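Side-chain contact in DUF3120 domain-containing protein (Bordetella pertussis, PDB 6RGN), which probably targets a type III secretion effector to host membranes through its N-terminal lipid-binding domain, with PIP2 as the likely lipid: residues L78-V81 / K82-V85. Numbering follows the deposited sequence.
Sequences LREV and KHDV
Glu80 and Asp84 meet one turn apart on helix 76-90, part of the all-helical N-terminal membrane-targeting domain of the effector. Glu80 has two conformers, and the contacts of its carboxylate described here belong to one of them, so they are not held all the time. In that conformer OE2 of Glu80 lies 3.3 Å from OD1 of Asp84. Both atoms are acceptors, so this is a contact of like charges, not a bond. The two groups are turned 54° against each other. Glu80 starts with CG anti to its own N (chi1 -165°), then bends at chi2, which carries its end forward along the helix. The same OE2 lies 3.6 Å from CD2 of His83, obliquely to the ring. Glu80 and His83 run side by side in the same direction, with carboxylate and imidazole planes 68° apart.

The backbone beneath is regular alpha helix. Four successive i to i+4 hydrogen bonds join the two turns, from Lys82 N to Leu78 O through Val85 N to Val81 O.

Leu78, Val81 and Val85 are buried against neighbouring helices. Val81 packs on Phe62 and Leu106, and Val85 on Phe62 and Leu102, so this helix joins helix 61-65 to helix 96-112. Leu78 reaches Trp109 of the latter helix. Lys82 folds back along the preceding turn. Its CG passes 3.4 Å from Leu78 O, and the bend at chi3 brings CE to 4.2 Å from Arg79 CA. Independent of the Glu80 carboxylate, CG of Asp84 sits 3.1 Å from Glu80 O, the carbonyl oxygen that accepts the Asp84 N-H at 2.9 Å.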
ATOM      1  N   LEU A  78      -4.220   5.540  -7.720  1.00 15.07           N
ATOM      2  CA  LEU A  78      -3.092   5.714  -6.758  1.00 14.74           C
ATOM      3  C   LEU A  78      -3.694   6.340  -5.487  1.00 16.05           C
ATOM      4  O   LEU A  78      -3.269   5.924  -4.410  1.00 16.40           O
ATOM      5  CB  LEU A  78      -2.008   6.614  -7.337  1.00 14.97           C
ATOM      6  CG  LEU A  78      -0.803   6.807  -6.427  1.00 14.61           C
ATOM      7  CD1 LEU A  78      -0.356   5.509  -5.812  1.00 13.24           C
ATOM      8  CD2 LEU A  78       0.385   7.476  -7.130  1.00 15.35           C
ATOM      9  N   ARG A  79      -4.621   7.288  -5.579  1.00 17.78           N
ATOM     10  CA  ARG A  79      -5.239   7.915  -4.371  1.00 19.82           C
ATOM     11  C   ARG A  79      -5.984   6.844  -3.555  1.00 18.78           C
ATOM     12  O   ARG A  79      -5.873   6.842  -2.354  1.00 17.50           O
ATOM     13  CB  ARG A  79      -6.249   8.999  -4.721  1.00 23.77           C
ATOM     14  CG  ARG A  79      -5.616  10.273  -5.247  1.00 27.27           C
ATOM     15  CD  ARG A  79      -6.743  11.286  -5.419  1.00 32.21           C
ATOM     16  NE  ARG A  79      -6.625  11.744  -6.783  1.00 36.61           N
ATOM     17  CZ  ARG A  79      -7.592  11.713  -7.713  1.00 41.03           C
ATOM     18  NH1 ARG A  79      -7.300  12.157  -8.928  1.00 43.89           N
ATOM     19  NH2 ARG A  79      -8.814  11.249  -7.460  1.00 40.98           N
ATOM     20  N   GLU A  80      -6.629   5.885  -4.221  1.00 18.83           N
ATOM     21  CA  GLU A  80      -7.310   4.773  -3.506  0.50 18.61           C
ATOM     22  C   GLU A  80      -6.276   3.877  -2.825  1.00 17.22           C
ATOM     23  O   GLU A  80      -6.535   3.411  -1.718  1.00 16.98           O
ATOM     24  CB  GLU A  80      -8.171   3.893  -4.410  0.50 19.17           C
ATOM     25  CG  GLU A  80      -9.119   3.011  -3.597  0.50 19.85           C
ATOM     26  CD  GLU A  80     -10.140   3.859  -2.856  0.50 22.15           C
ATOM     27  OE1 GLU A  80     -10.700   4.752  -3.514  0.50 23.60           O
ATOM     28  OE2 GLU A  80     -10.332   3.672  -1.608  0.50 22.39           O
ATOM     29  N   VAL A  81      -5.151   3.601  -3.468  1.00 15.70           N
ATOM     30  CA  VAL A  81      -4.078   2.831  -2.809  1.00 14.19           C
ATOM     31  C   VAL A  81      -3.646   3.543  -1.530  1.00 14.87           C
ATOM     32  O   VAL A  81      -3.476   2.830  -0.503  1.00 13.81           O
ATOM     33  CB  VAL A  81      -2.868   2.604  -3.719  1.00 13.24           C
ATOM     34  CG1 VAL A  81      -1.685   2.141  -2.914  1.00 12.46           C
ATOM     35  CG2 VAL A  81      -3.238   1.637  -4.832  1.00 13.03           C
ATOM     36  N   LYS A  82      -3.311   4.828  -1.626  1.00 15.24           N
ATOM     37  CA  LYS A  82      -2.784   5.567  -0.445  1.00 16.43           C
ATOM     38  C   LYS A  82      -3.832   5.565   0.663  1.00 16.62           C
ATOM     39  O   LYS A  82      -3.484   5.261   1.845  1.00 16.44           O
ATOM     40  CB  LYS A  82      -2.381   7.009  -0.779  1.00 18.36           C
ATOM     41  CG  LYS A  82      -1.335   7.107  -1.877  1.00 19.02           C
ATOM     42  CD  LYS A  82      -0.812   8.512  -2.065  1.00 21.46           C
ATOM     43  CE  LYS A  82      -1.861   9.479  -2.528  1.00 24.28           C
ATOM     44  NZ  LYS A  82      -1.313  10.856  -2.649  1.00 26.91           N
ATOM     45  N   HIS A  83      -5.082   5.775   0.277  1.00 16.43           N
ATOM     46  CA  HIS A  83      -6.180   5.791   1.257  1.00 17.30           C
ATOM     47  C   HIS A  83      -6.280   4.415   1.932  1.00 16.26           C
ATOM     48  O   HIS A  83      -6.558   4.356   3.136  1.00 16.72           O
ATOM     49  CB  HIS A  83      -7.493   6.205   0.595  1.00 18.10           C
ATOM     50  CG  HIS A  83      -8.628   5.955   1.512  1.00 18.84           C
ATOM     51  ND1 HIS A  83      -9.051   6.864   2.436  1.00 20.96           N
ATOM     52  CD2 HIS A  83      -9.406   4.861   1.655  1.00 18.69           C
ATOM     53  CE1 HIS A  83     -10.071   6.361   3.122  1.00 21.73           C
ATOM     54  NE2 HIS A  83     -10.290   5.117   2.671  1.00 20.34           N
ATOM     55  N   ASP A  84      -6.201   3.346   1.168  1.00 15.47           N
ATOM     56  CA  ASP A  84      -6.281   1.986   1.741  1.00 15.15           C
ATOM     57  C   ASP A  84      -5.101   1.666   2.682  1.00 14.75           C
ATOM     58  O   ASP A  84      -5.313   0.917   3.663  1.00 14.86           O
ATOM     59  CB  ASP A  84      -6.353   0.970   0.626  1.00 14.73           C
ATOM     60  CG  ASP A  84      -7.695   0.968  -0.115  1.00 15.44           C
ATOM     61  OD1 ASP A  84      -8.616   1.662   0.322  1.00 16.41           O
ATOM     62  OD2 ASP A  84      -7.790   0.223  -1.127  1.00 16.28           O
ATOM     63  N   VAL A  85      -3.884   2.088   2.358  1.00 13.90           N
ATOM     64  CA  VAL A  85      -2.725   1.982   3.281  1.00 14.19           C
ATOM     65  C   VAL A  85      -3.123   2.633   4.621  1.00 15.60           C
ATOM     66  O   VAL A  85      -3.011   1.969   5.677  1.00 15.38           O
ATOM     67  CB  VAL A  85      -1.428   2.616   2.735  1.00 14.82           C
ATOM     68  CG1 VAL A  85      -0.380   2.608   3.837  1.00 15.50           C
ATOM     69  CG2 VAL A  85      -0.945   1.849   1.531  1.00 14.09           C
TER